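Local coordinates for protein 5'-methylthioadenosine nucleosidase / s-adenosylhomocysteine nucleosidase (Brucella melitensis bv. 1, PDB 4PR3) that belongs to the phosphorylase superfamily as a nucleosidase-type enzyme and holds adenine in a pocket of its mixed alpha/beta fold, at residues Lys26-Asp40 against Ala48-Pro60. Sequence-based numbering, arbitrary orientation.
Sequences KTVAGKRLLYVMAAD and AKLFTPLMIGVGP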
ATOM      1  N   LYS A  26      21.149   8.008  10.016  1.00 21.83           N
ATOM      2  CA  LYS A  26      22.152   7.899  11.063  1.00 20.13           C
ATOM      3  C   LYS A  26      23.249   6.959  10.594  1.00 21.50           C
ATOM      4  O   LYS A  26      22.973   5.922   9.993  1.00 21.66           O
ATOM      5  CB  LYS A  26      21.516   7.384  12.356  1.00 17.14           C
ATOM      6  CG  LYS A  26      22.471   7.253  13.532  1.00 20.42           C
ATOM      7  CD  LYS A  26      21.723   6.818  14.786  1.00 17.82           C
ATOM      8  CE  LYS A  26      22.644   6.736  15.988  1.00 16.69           C
ATOM      9  NZ  LYS A  26      21.927   6.261  17.207  1.00 18.34           N
ATOM     10  N   THR A  27      24.498   7.329  10.848  1.00 24.78           N
ATOM     11  CA  THR A  27      25.616   6.477  10.475  1.00 21.31           C
ATOM     12  C   THR A  27      26.122   5.718  11.688  1.00 20.30           C
ATOM     13  O   THR A  27      26.517   6.315  12.690  1.00 25.66           O
ATOM     14  CB  THR A  27      26.775   7.278   9.859  1.00 23.10           C
ATOM     15  OG1 THR A  27      26.299   8.038   8.740  1.00 23.88           O
ATOM     16  CG2 THR A  27      27.868   6.334   9.392  1.00 19.34           C
ATOM     17  N   VAL A  28      26.086   4.395  11.598  1.00 19.10           N
ATOM     18  CA  VAL A  28      26.598   3.542  12.657  1.00 17.98           C
ATOM     19  C   VAL A  28      27.649   2.610  12.077  1.00 18.75           C
ATOM     20  O   VAL A  28      27.338   1.769  11.232  1.00 19.46           O
ATOM     21  CB  VAL A  28      25.477   2.699  13.299  1.00 19.47           C
ATOM     22  CG1 VAL A  28      26.041   1.814  14.402  1.00 19.02           C
ATOM     23  CG2 VAL A  28      24.382   3.599  13.843  1.00 17.73           C
ATOM     24  N   ALA A  29      28.890   2.780  12.525  1.00 18.68           N
ATOM     25  CA  ALA A  29      30.004   1.935  12.099  1.00 17.23           C
ATOM     26  C   ALA A  29      30.142   1.859  10.579  1.00 16.52           C
ATOM     27  O   ALA A  29      30.264   0.775  10.012  1.00 16.48           O
ATOM     28  CB  ALA A  29      29.867   0.540  12.693  1.00 16.39           C
ATOM     29  N   GLY A  30      30.112   3.015   9.926  1.00 17.41           N
ATOM     30  CA  GLY A  30      30.283   3.078   8.487  1.00 19.13           C
ATOM     31  C   GLY A  30      29.070   2.639   7.685  1.00 20.76           C
ATOM     32  O   GLY A  30      29.102   2.648   6.453  1.00 16.27           O
ATOM     33  N   LYS A  31      28.004   2.249   8.377  1.00 19.94           N
ATOM     34  CA  LYS A  31      26.768   1.841   7.716  1.00 19.82           C
ATOM     35  C   LYS A  31      25.688   2.903   7.903  1.00 17.50           C
ATOM     36  O   LYS A  31      25.602   3.535   8.956  1.00 17.24           O
ATOM     37  CB  LYS A  31      26.280   0.497   8.264  1.00 16.83           C
ATOM     38  CG  LYS A  31      27.285  -0.634   8.140  1.00 17.67           C
ATOM     39  CD  LYS A  31      27.662  -0.900   6.692  1.00 19.56           C
ATOM     40  CE  LYS A  31      28.688  -2.021   6.594  1.00 20.95           C
ATOM     41  NZ  LYS A  31      29.181  -2.226   5.202  1.00 24.04           N
ATOM     42  N   ARG A  32      24.863   3.096   6.881  1.00 15.26           N
ATOM     43  CA  ARG A  32      23.818   4.115   6.942  1.00 24.41           C
ATOM     44  C   ARG A  32      22.442   3.523   7.251  1.00 17.80           C
ATOM     45  O   ARG A  32      21.909   2.727   6.479  1.00 14.79           O
ATOM     46  CB  ARG A  32      23.786   4.924   5.645  1.00 24.43           C
ATOM     47  CG  ARG A  32      23.948   6.422   5.854  1.00 27.27           C
ATOM     48  CD  ARG A  32      24.621   7.064   4.658  1.00 30.77           C
ATOM     49  NE  ARG A  32      24.376   6.306   3.436  1.00 35.28           N
ATOM     50  CZ  ARG A  32      24.743   6.706   2.223  1.00 46.37           C
ATOM     51  NH1 ARG A  32      25.368   7.868   2.069  1.00 48.00           N
ATOM     52  NH2 ARG A  32      24.483   5.948   1.165  1.00 38.59           N
ATOM     53  N   LEU A  33      21.879   3.923   8.389  1.00 16.26           N
ATOM     54  CA  LEU A  33      20.606   3.388   8.859  1.00 15.86           C
ATOM     55  C   LEU A  33      19.481   4.413   8.759  1.00 16.25           C
ATOM     56  O   LEU A  33      19.664   5.588   9.079  1.00 15.69           O
ATOM     57  CB  LEU A  33      20.724   2.922  10.311  1.00 15.45           C
ATOM     58  CG  LEU A  33      21.872   1.984  10.672  1.00 12.75           C
ATOM     59  CD1 LEU A  33      21.689   1.460  12.085  1.00 14.61           C
ATOM     60  CD2 LEU A  33      21.957   0.843   9.684  1.00 15.56           C
ATOM     61  N   LEU A  34      18.315   3.953   8.321  1.00 18.28           N
ATOM     62  CA  LEU A  34      17.143   4.810   8.189  1.00 15.28           C
ATOM     63  C   LEU A  34      15.980   4.285   9.032  1.00 12.05           C
ATOM     64  O   LEU A  34      15.476   3.189   8.799  1.00 10.43           O
ATOM     65  CB  LEU A  34      16.729   4.910   6.720  1.00 14.46           C
ATOM     66  CG  LEU A  34      15.465   5.716   6.424  1.00 17.30           C
ATOM     67  CD1 LEU A  34      15.627   7.145   6.915  1.00 17.91           C
ATOM     68  CD2 LEU A  34      15.143   5.678   4.936  1.00 13.24           C
ATOM     69  N   TYR A  35      15.559   5.071  10.017  1.00 12.17           N
ATOM     70  CA  TYR A  35      14.453   4.673  10.877  1.00 12.33           C
ATOM     71  C   TYR A  35      13.143   5.262  10.376  1.00 16.07           C
ATOM     72  O   TYR A  35      13.057   6.458  10.098  1.00 17.07           O
ATOM     73  CB  TYR A  35      14.705   5.118  12.318  1.00 14.21           C
ATOM     74  CG  TYR A  35      15.898   4.454  12.960  1.00 16.59           C
ATOM     75  CD1 TYR A  35      17.182   4.944  12.754  1.00 18.85           C
ATOM     76  CD2 TYR A  35      15.744   3.337  13.771  1.00 15.04           C
ATOM     77  CE1 TYR A  35      18.279   4.340  13.339  1.00 19.35           C
ATOM     78  CE2 TYR A  35      16.835   2.729  14.361  1.00 16.08           C
ATOM     79  CZ  TYR A  35      18.100   3.234  14.141  1.00 19.06           C
ATOM     80  OH  TYR A  35      19.193   2.631  14.723  1.00 21.48           O
ATOM     81  N   VAL A  36      12.125   4.417  10.253  1.00 11.10           N
ATOM     82  CA  VAL A  36      10.815   4.879   9.826  1.00 12.18           C
ATOM     83  C   VAL A  36       9.751   4.567  10.875  1.00 12.73           C
ATOM     84  O   VAL A  36       9.774   3.513  11.510  1.00 11.23           O
ATOM     85  CB  VAL A  36      10.416   4.298   8.447  1.00 12.60           C
ATOM     86  CG1 VAL A  36      11.522   4.543   7.432  1.00 11.25           C
ATOM     87  CG2 VAL A  36      10.108   2.818   8.546  1.00 10.10           C
HETATM   88  N   MSE A  37       8.838   5.510  11.082  1.00 17.13           N
HETATM   89  CA  MSE A  37       7.737   5.315  12.017  1.00 18.67           C
HETATM   90  C   MSE A  37       6.432   5.825  11.421  1.00 18.20           C
HETATM   91  O   MSE A  37       6.437   6.695  10.555  1.00 18.38           O
HETATM   92  CB  MSE A  37       8.023   6.011  13.349  1.00 15.43           C
HETATM   93  CG  MSE A  37       9.329   5.580  13.992  1.00 17.27           C
HETATM   94 SE   MSE A  37       9.453   5.997  15.888  1.00 29.54          SE
HETATM   95  CE  MSE A  37       8.113   4.760  16.566  1.00 23.98           C
ATOM     96  N   ALA A  38       5.316   5.277  11.889  1.00 21.48           N
ATOM     97  CA  ALA A  38       4.009   5.652  11.367  1.00 16.86           C
ATOM     98  C   ALA A  38       3.558   7.010  11.889  1.00 20.77           C
ATOM     99  O   ALA A  38       3.445   7.969  11.127  1.00 22.02           O
ATOM    100  CB  ALA A  38       2.979   4.588  11.704  1.00 15.55           C
ATOM    101  N   ALA A  39       3.304   7.086  13.193  1.00 25.19           N
ATOM    102  CA  ALA A  39       2.761   8.298  13.800  1.00 32.70           C
ATOM    103  C   ALA A  39       3.674   8.842  14.898  1.00 33.41           C
ATOM    104  O   ALA A  39       4.423   8.093  15.523  1.00 34.79           O
ATOM    105  CB  ALA A  39       1.364   8.035  14.347  1.00 28.47           C
ATOM    106  N   ASP A  40       3.606  10.153  15.121  1.00 36.28           N
ATOM    107  CA  ASP A  40       4.455  10.823  16.106  1.00 42.04           C
ATOM    108  C   ASP A  40       4.144  10.421  17.549  1.00 40.78           C
ATOM    109  O   ASP A  40       4.912  10.721  18.463  1.00 31.42           O
ATOM    110  CB  ASP A  40       4.356  12.345  15.956  1.00 42.60           C
ATOM    111  CG  ASP A  40       5.325  12.896  14.925  1.00 47.89           C
ATOM    112  OD1 ASP A  40       4.995  12.875  13.720  1.00 46.67           O
ATOM    113  OD2 ASP A  40       6.420  13.354  15.321  1.00 52.68           O
ATOM    114  N   ALA A  48      14.047   9.654  20.921  1.00 31.03           N
ATOM    115  CA  ALA A  48      14.489  10.951  20.422  1.00 30.67           C
ATOM    116  C   ALA A  48      15.993  11.134  20.601  1.00 31.01           C
ATOM    117  O   ALA A  48      16.637  11.849  19.831  1.00 30.94           O
ATOM    118  CB  ALA A  48      13.730  12.074  21.112  1.00 25.77           C
ATOM    119  N   LYS A  49      16.549  10.483  21.619  1.00 28.37           N
ATOM    120  CA  LYS A  49      17.985  10.536  21.858  1.00 28.50           C
ATOM    121  C   LYS A  49      18.762   9.764  20.792  1.00 24.21           C
ATOM    122  O   LYS A  49      19.864  10.155  20.414  1.00 22.60           O
ATOM    123  CB  LYS A  49      18.325  10.011  23.259  1.00 25.93           C
ATOM    124  CG  LYS A  49      17.944  10.969  24.386  1.00 32.17           C
ATOM    125  CD  LYS A  49      18.439  10.489  25.751  1.00 35.77           C
ATOM    126  CE  LYS A  49      17.600   9.334  26.285  1.00 47.76           C
ATOM    127  NZ  LYS A  49      18.003   8.920  27.664  1.00 41.55           N
ATOM    128  N   LEU A  50      18.176   8.674  20.305  1.00 24.96           N
ATOM    129  CA  LEU A  50      18.854   7.783  19.362  1.00 19.31           C
ATOM    130  C   LEU A  50      18.836   8.226  17.895  1.00 20.82           C
ATOM    131  O   LEU A  50      19.847   8.114  17.206  1.00 20.45           O
ATOM    132  CB  LEU A  50      18.302   6.362  19.491  1.00 19.09           C
ATOM    133  CG  LEU A  50      18.435   5.749  20.887  1.00 20.55           C
ATOM    134  CD1 LEU A  50      17.702   4.424  20.967  1.00 19.32           C
ATOM    135  CD2 LEU A  50      19.897   5.575  21.255  1.00 19.33           C
ATOM    136  N   PHE A  51      17.697   8.719  17.413  1.00 22.23           N
ATOM    137  CA  PHE A  51      17.576   9.056  15.994  1.00 19.79           C
ATOM    138  C   PHE A  51      16.435  10.017  15.672  1.00 23.63           C
ATOM    139  O   PHE A  51      15.637  10.374  16.541  1.00 24.59           O
ATOM    140  CB  PHE A  51      17.378   7.778  15.175  1.00 19.37           C
ATOM    141  CG  PHE A  51      16.196   6.957  15.610  1.00 18.88           C
ATOM    142  CD1 PHE A  51      14.923   7.243  15.144  1.00 20.86           C
ATOM    143  CD2 PHE A  51      16.358   5.900  16.490  1.00 18.42           C
ATOM    144  CE1 PHE A  51      13.833   6.493  15.552  1.00 22.19           C
ATOM    145  CE2 PHE A  51      15.273   5.147  16.901  1.00 17.00           C
ATOM    146  CZ  PHE A  51      14.010   5.442  16.430  1.00 18.84           C
ATOM    147  N   THR A  52      16.363  10.411  14.402  1.00 21.03           N
ATOM    148  CA  THR A  52      15.233  11.170  13.874  1.00 21.97           C
ATOM    149  C   THR A  52      14.535  10.354  12.788  1.00 21.30           C
ATOM    150  O   THR A  52      15.091  10.137  11.711  1.00 16.70           O
ATOM    151  CB  THR A  52      15.672  12.522  13.278  1.00 25.83           C
ATOM    152  OG1 THR A  52      16.447  13.247  14.239  1.00 24.34           O
ATOM    153  CG2 THR A  52      14.454  13.347  12.884  1.00 20.90           C
ATOM    154  N   PRO A  53      13.313   9.885  13.078  1.00 22.71           N
ATOM    155  CA  PRO A  53      12.558   9.017  12.169  1.00 19.44           C
ATOM    156  C   PRO A  53      11.911   9.749  10.996  1.00 19.59           C
ATOM    157  O   PRO A  53      11.469  10.888  11.128  1.00 18.73           O
ATOM    158  CB  PRO A  53      11.469   8.442  13.075  1.00 18.77           C
ATOM    159  CG  PRO A  53      11.236   9.508  14.083  1.00 21.64           C
ATOM    160  CD  PRO A  53      12.580  10.143  14.329  1.00 21.81           C
ATOM    161  N   LEU A  54      11.861   9.071   9.854  1.00 18.96           N
ATOM    162  CA  LEU A  54      11.025   9.482   8.740  1.00 16.57           C
ATOM    163  C   LEU A  54       9.591   9.088   9.086  1.00 21.46           C
ATOM    164  O   LEU A  54       9.325   7.933   9.428  1.00 17.46           O
ATOM    165  CB  LEU A  54      11.458   8.744   7.475  1.00 14.76           C
ATOM    166  CG  LEU A  54      11.418   9.465   6.127  1.00 22.95           C
ATOM    167  CD1 LEU A  54      11.252   8.448   5.009  1.00 16.26           C
ATOM    168  CD2 LEU A  54      10.325  10.527   6.070  1.00 32.45           C
HETATM  169  N   MSE A  55       8.661  10.033   8.998  1.00 27.09           N
HETATM  170  CA  MSE A  55       7.275   9.727   9.325  1.00 21.76           C
HETATM  171  C   MSE A  55       6.579   9.129   8.112  1.00 19.05           C
HETATM  172  O   MSE A  55       6.434   9.777   7.080  1.00 21.96           O
HETATM  173  CB  MSE A  55       6.546  10.974   9.822  1.00 21.61           C
HETATM  174  CG  MSE A  55       7.169  11.578  11.068  1.00 29.34           C
HETATM  175 SE   MSE A  55       7.659  10.225  12.398  1.00 64.86          SE
HETATM  176  CE  MSE A  55       5.945   9.364  12.606  1.00 33.40           C
ATOM    177  N   ILE A  56       6.164   7.876   8.253  1.00 18.78           N
ATOM    178  CA  ILE A  56       5.722   7.071   7.123  1.00 13.66           C
ATOM    179  C   ILE A  56       4.201   7.090   6.891  1.00 15.84           C
ATOM    180  O   ILE A  56       3.715   6.736   5.813  1.00 15.55           O
ATOM    181  CB  ILE A  56       6.321   5.631   7.264  1.00 16.54           C
ATOM    182  CG1 ILE A  56       7.572   5.501   6.399  1.00 18.85           C
ATOM    183  CG2 ILE A  56       5.323   4.534   6.964  1.00 16.16           C
ATOM    184  CD1 ILE A  56       7.431   6.140   5.049  1.00 15.72           C
ATOM    185  N   GLY A  57       3.458   7.588   7.871  1.00 16.90           N
ATOM    186  CA  GLY A  57       2.010   7.602   7.772  1.00 15.31           C
ATOM    187  C   GLY A  57       1.377   6.323   8.288  1.00 18.07           C
ATOM    188  O   GLY A  57       2.075   5.391   8.689  1.00 19.65           O
ATOM    189  N   VAL A  58       0.048   6.272   8.261  1.00 14.75           N
ATOM    190  CA  VAL A  58      -0.697   5.177   8.873  1.00 10.17           C
ATOM    191  C   VAL A  58      -1.374   4.277   7.837  1.00 11.84           C
ATOM    192  O   VAL A  58      -2.059   4.756   6.935  1.00 12.58           O
ATOM    193  CB  VAL A  58      -1.758   5.726   9.853  1.00  8.61           C
ATOM    194  CG1 VAL A  58      -2.668   4.616  10.348  1.00  9.19           C
ATOM    195  CG2 VAL A  58      -1.085   6.436  11.017  1.00 10.02           C
ATOM    196  N   GLY A  59      -1.176   2.968   7.972  1.00  8.51           N
ATOM    197  CA  GLY A  59      -1.801   2.009   7.082  1.00  8.20           C
ATOM    198  C   GLY A  59      -0.890   1.576   5.953  1.00  8.76           C
ATOM    199  O   GLY A  59       0.092   2.252   5.653  1.00  9.26           O
ATOM    200  N   PRO A  60      -1.217   0.443   5.314  1.00  8.43           N
ATOM    201  CA  PRO A  60      -0.396  -0.149   4.247  1.00  8.32           C
ATOM    202  C   PRO A  60      -0.222   0.755   3.025  1.00  7.43           C
ATOM    203  O   PRO A  60       0.872   0.807   2.471  1.00  7.94           O
ATOM    204  CB  PRO A  60      -1.174  -1.414   3.868  1.00  5.90           C
ATOM    205  CG  PRO A  60      -1.968  -1.746   5.090  1.00  6.52           C
ATOM    206  CD  PRO A  60      -2.358  -0.417   5.668  1.00  6.42           C
TER
HETATM  207  O   HOH W   1      16.266   7.486  10.548  1.00 21.85           O
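Y35 and F51 form an offset stack, their planes only 3° apart and centroids 3.9 Å from one another. CB of Y35 also lies over the F51 face, a CH-pi contact. F51 reaches this position with CG between its backbone N and carbonyl carbon (chi1 56°), while M37 SE approaches the ring edge and L87 of strand 83-91 packs against it.

Beyond the rings, the backbones pair in parallel. Y35 O accepts from L54 N at 2.9 Å, M37 N donates to L54 O at 3.0 Å, and M37 O receives I56 N; G57 N then bonds to A38 O at 3.3 Å. Near the start of this ladder, a water accepts from Y35 N.

On the V36 and L54 face, V36 CB meets I56 CG1 at 3.7 Å, beneath helix 60-76. On the opposite face M37 CG lies against P53 CB, and M55, bent at chi2 and chi3, brings its methyl CE near M37 CB.

K26, fully extended, donates from NZ to L50 O (2.8 Å) and forms a salt bridge with E222.

Strand 31-37, helix 45-50 and strand 54-55 thus build a beta-alpha-beta unit at one side of the mixed sheet of this phosphorylase-superfamily fold.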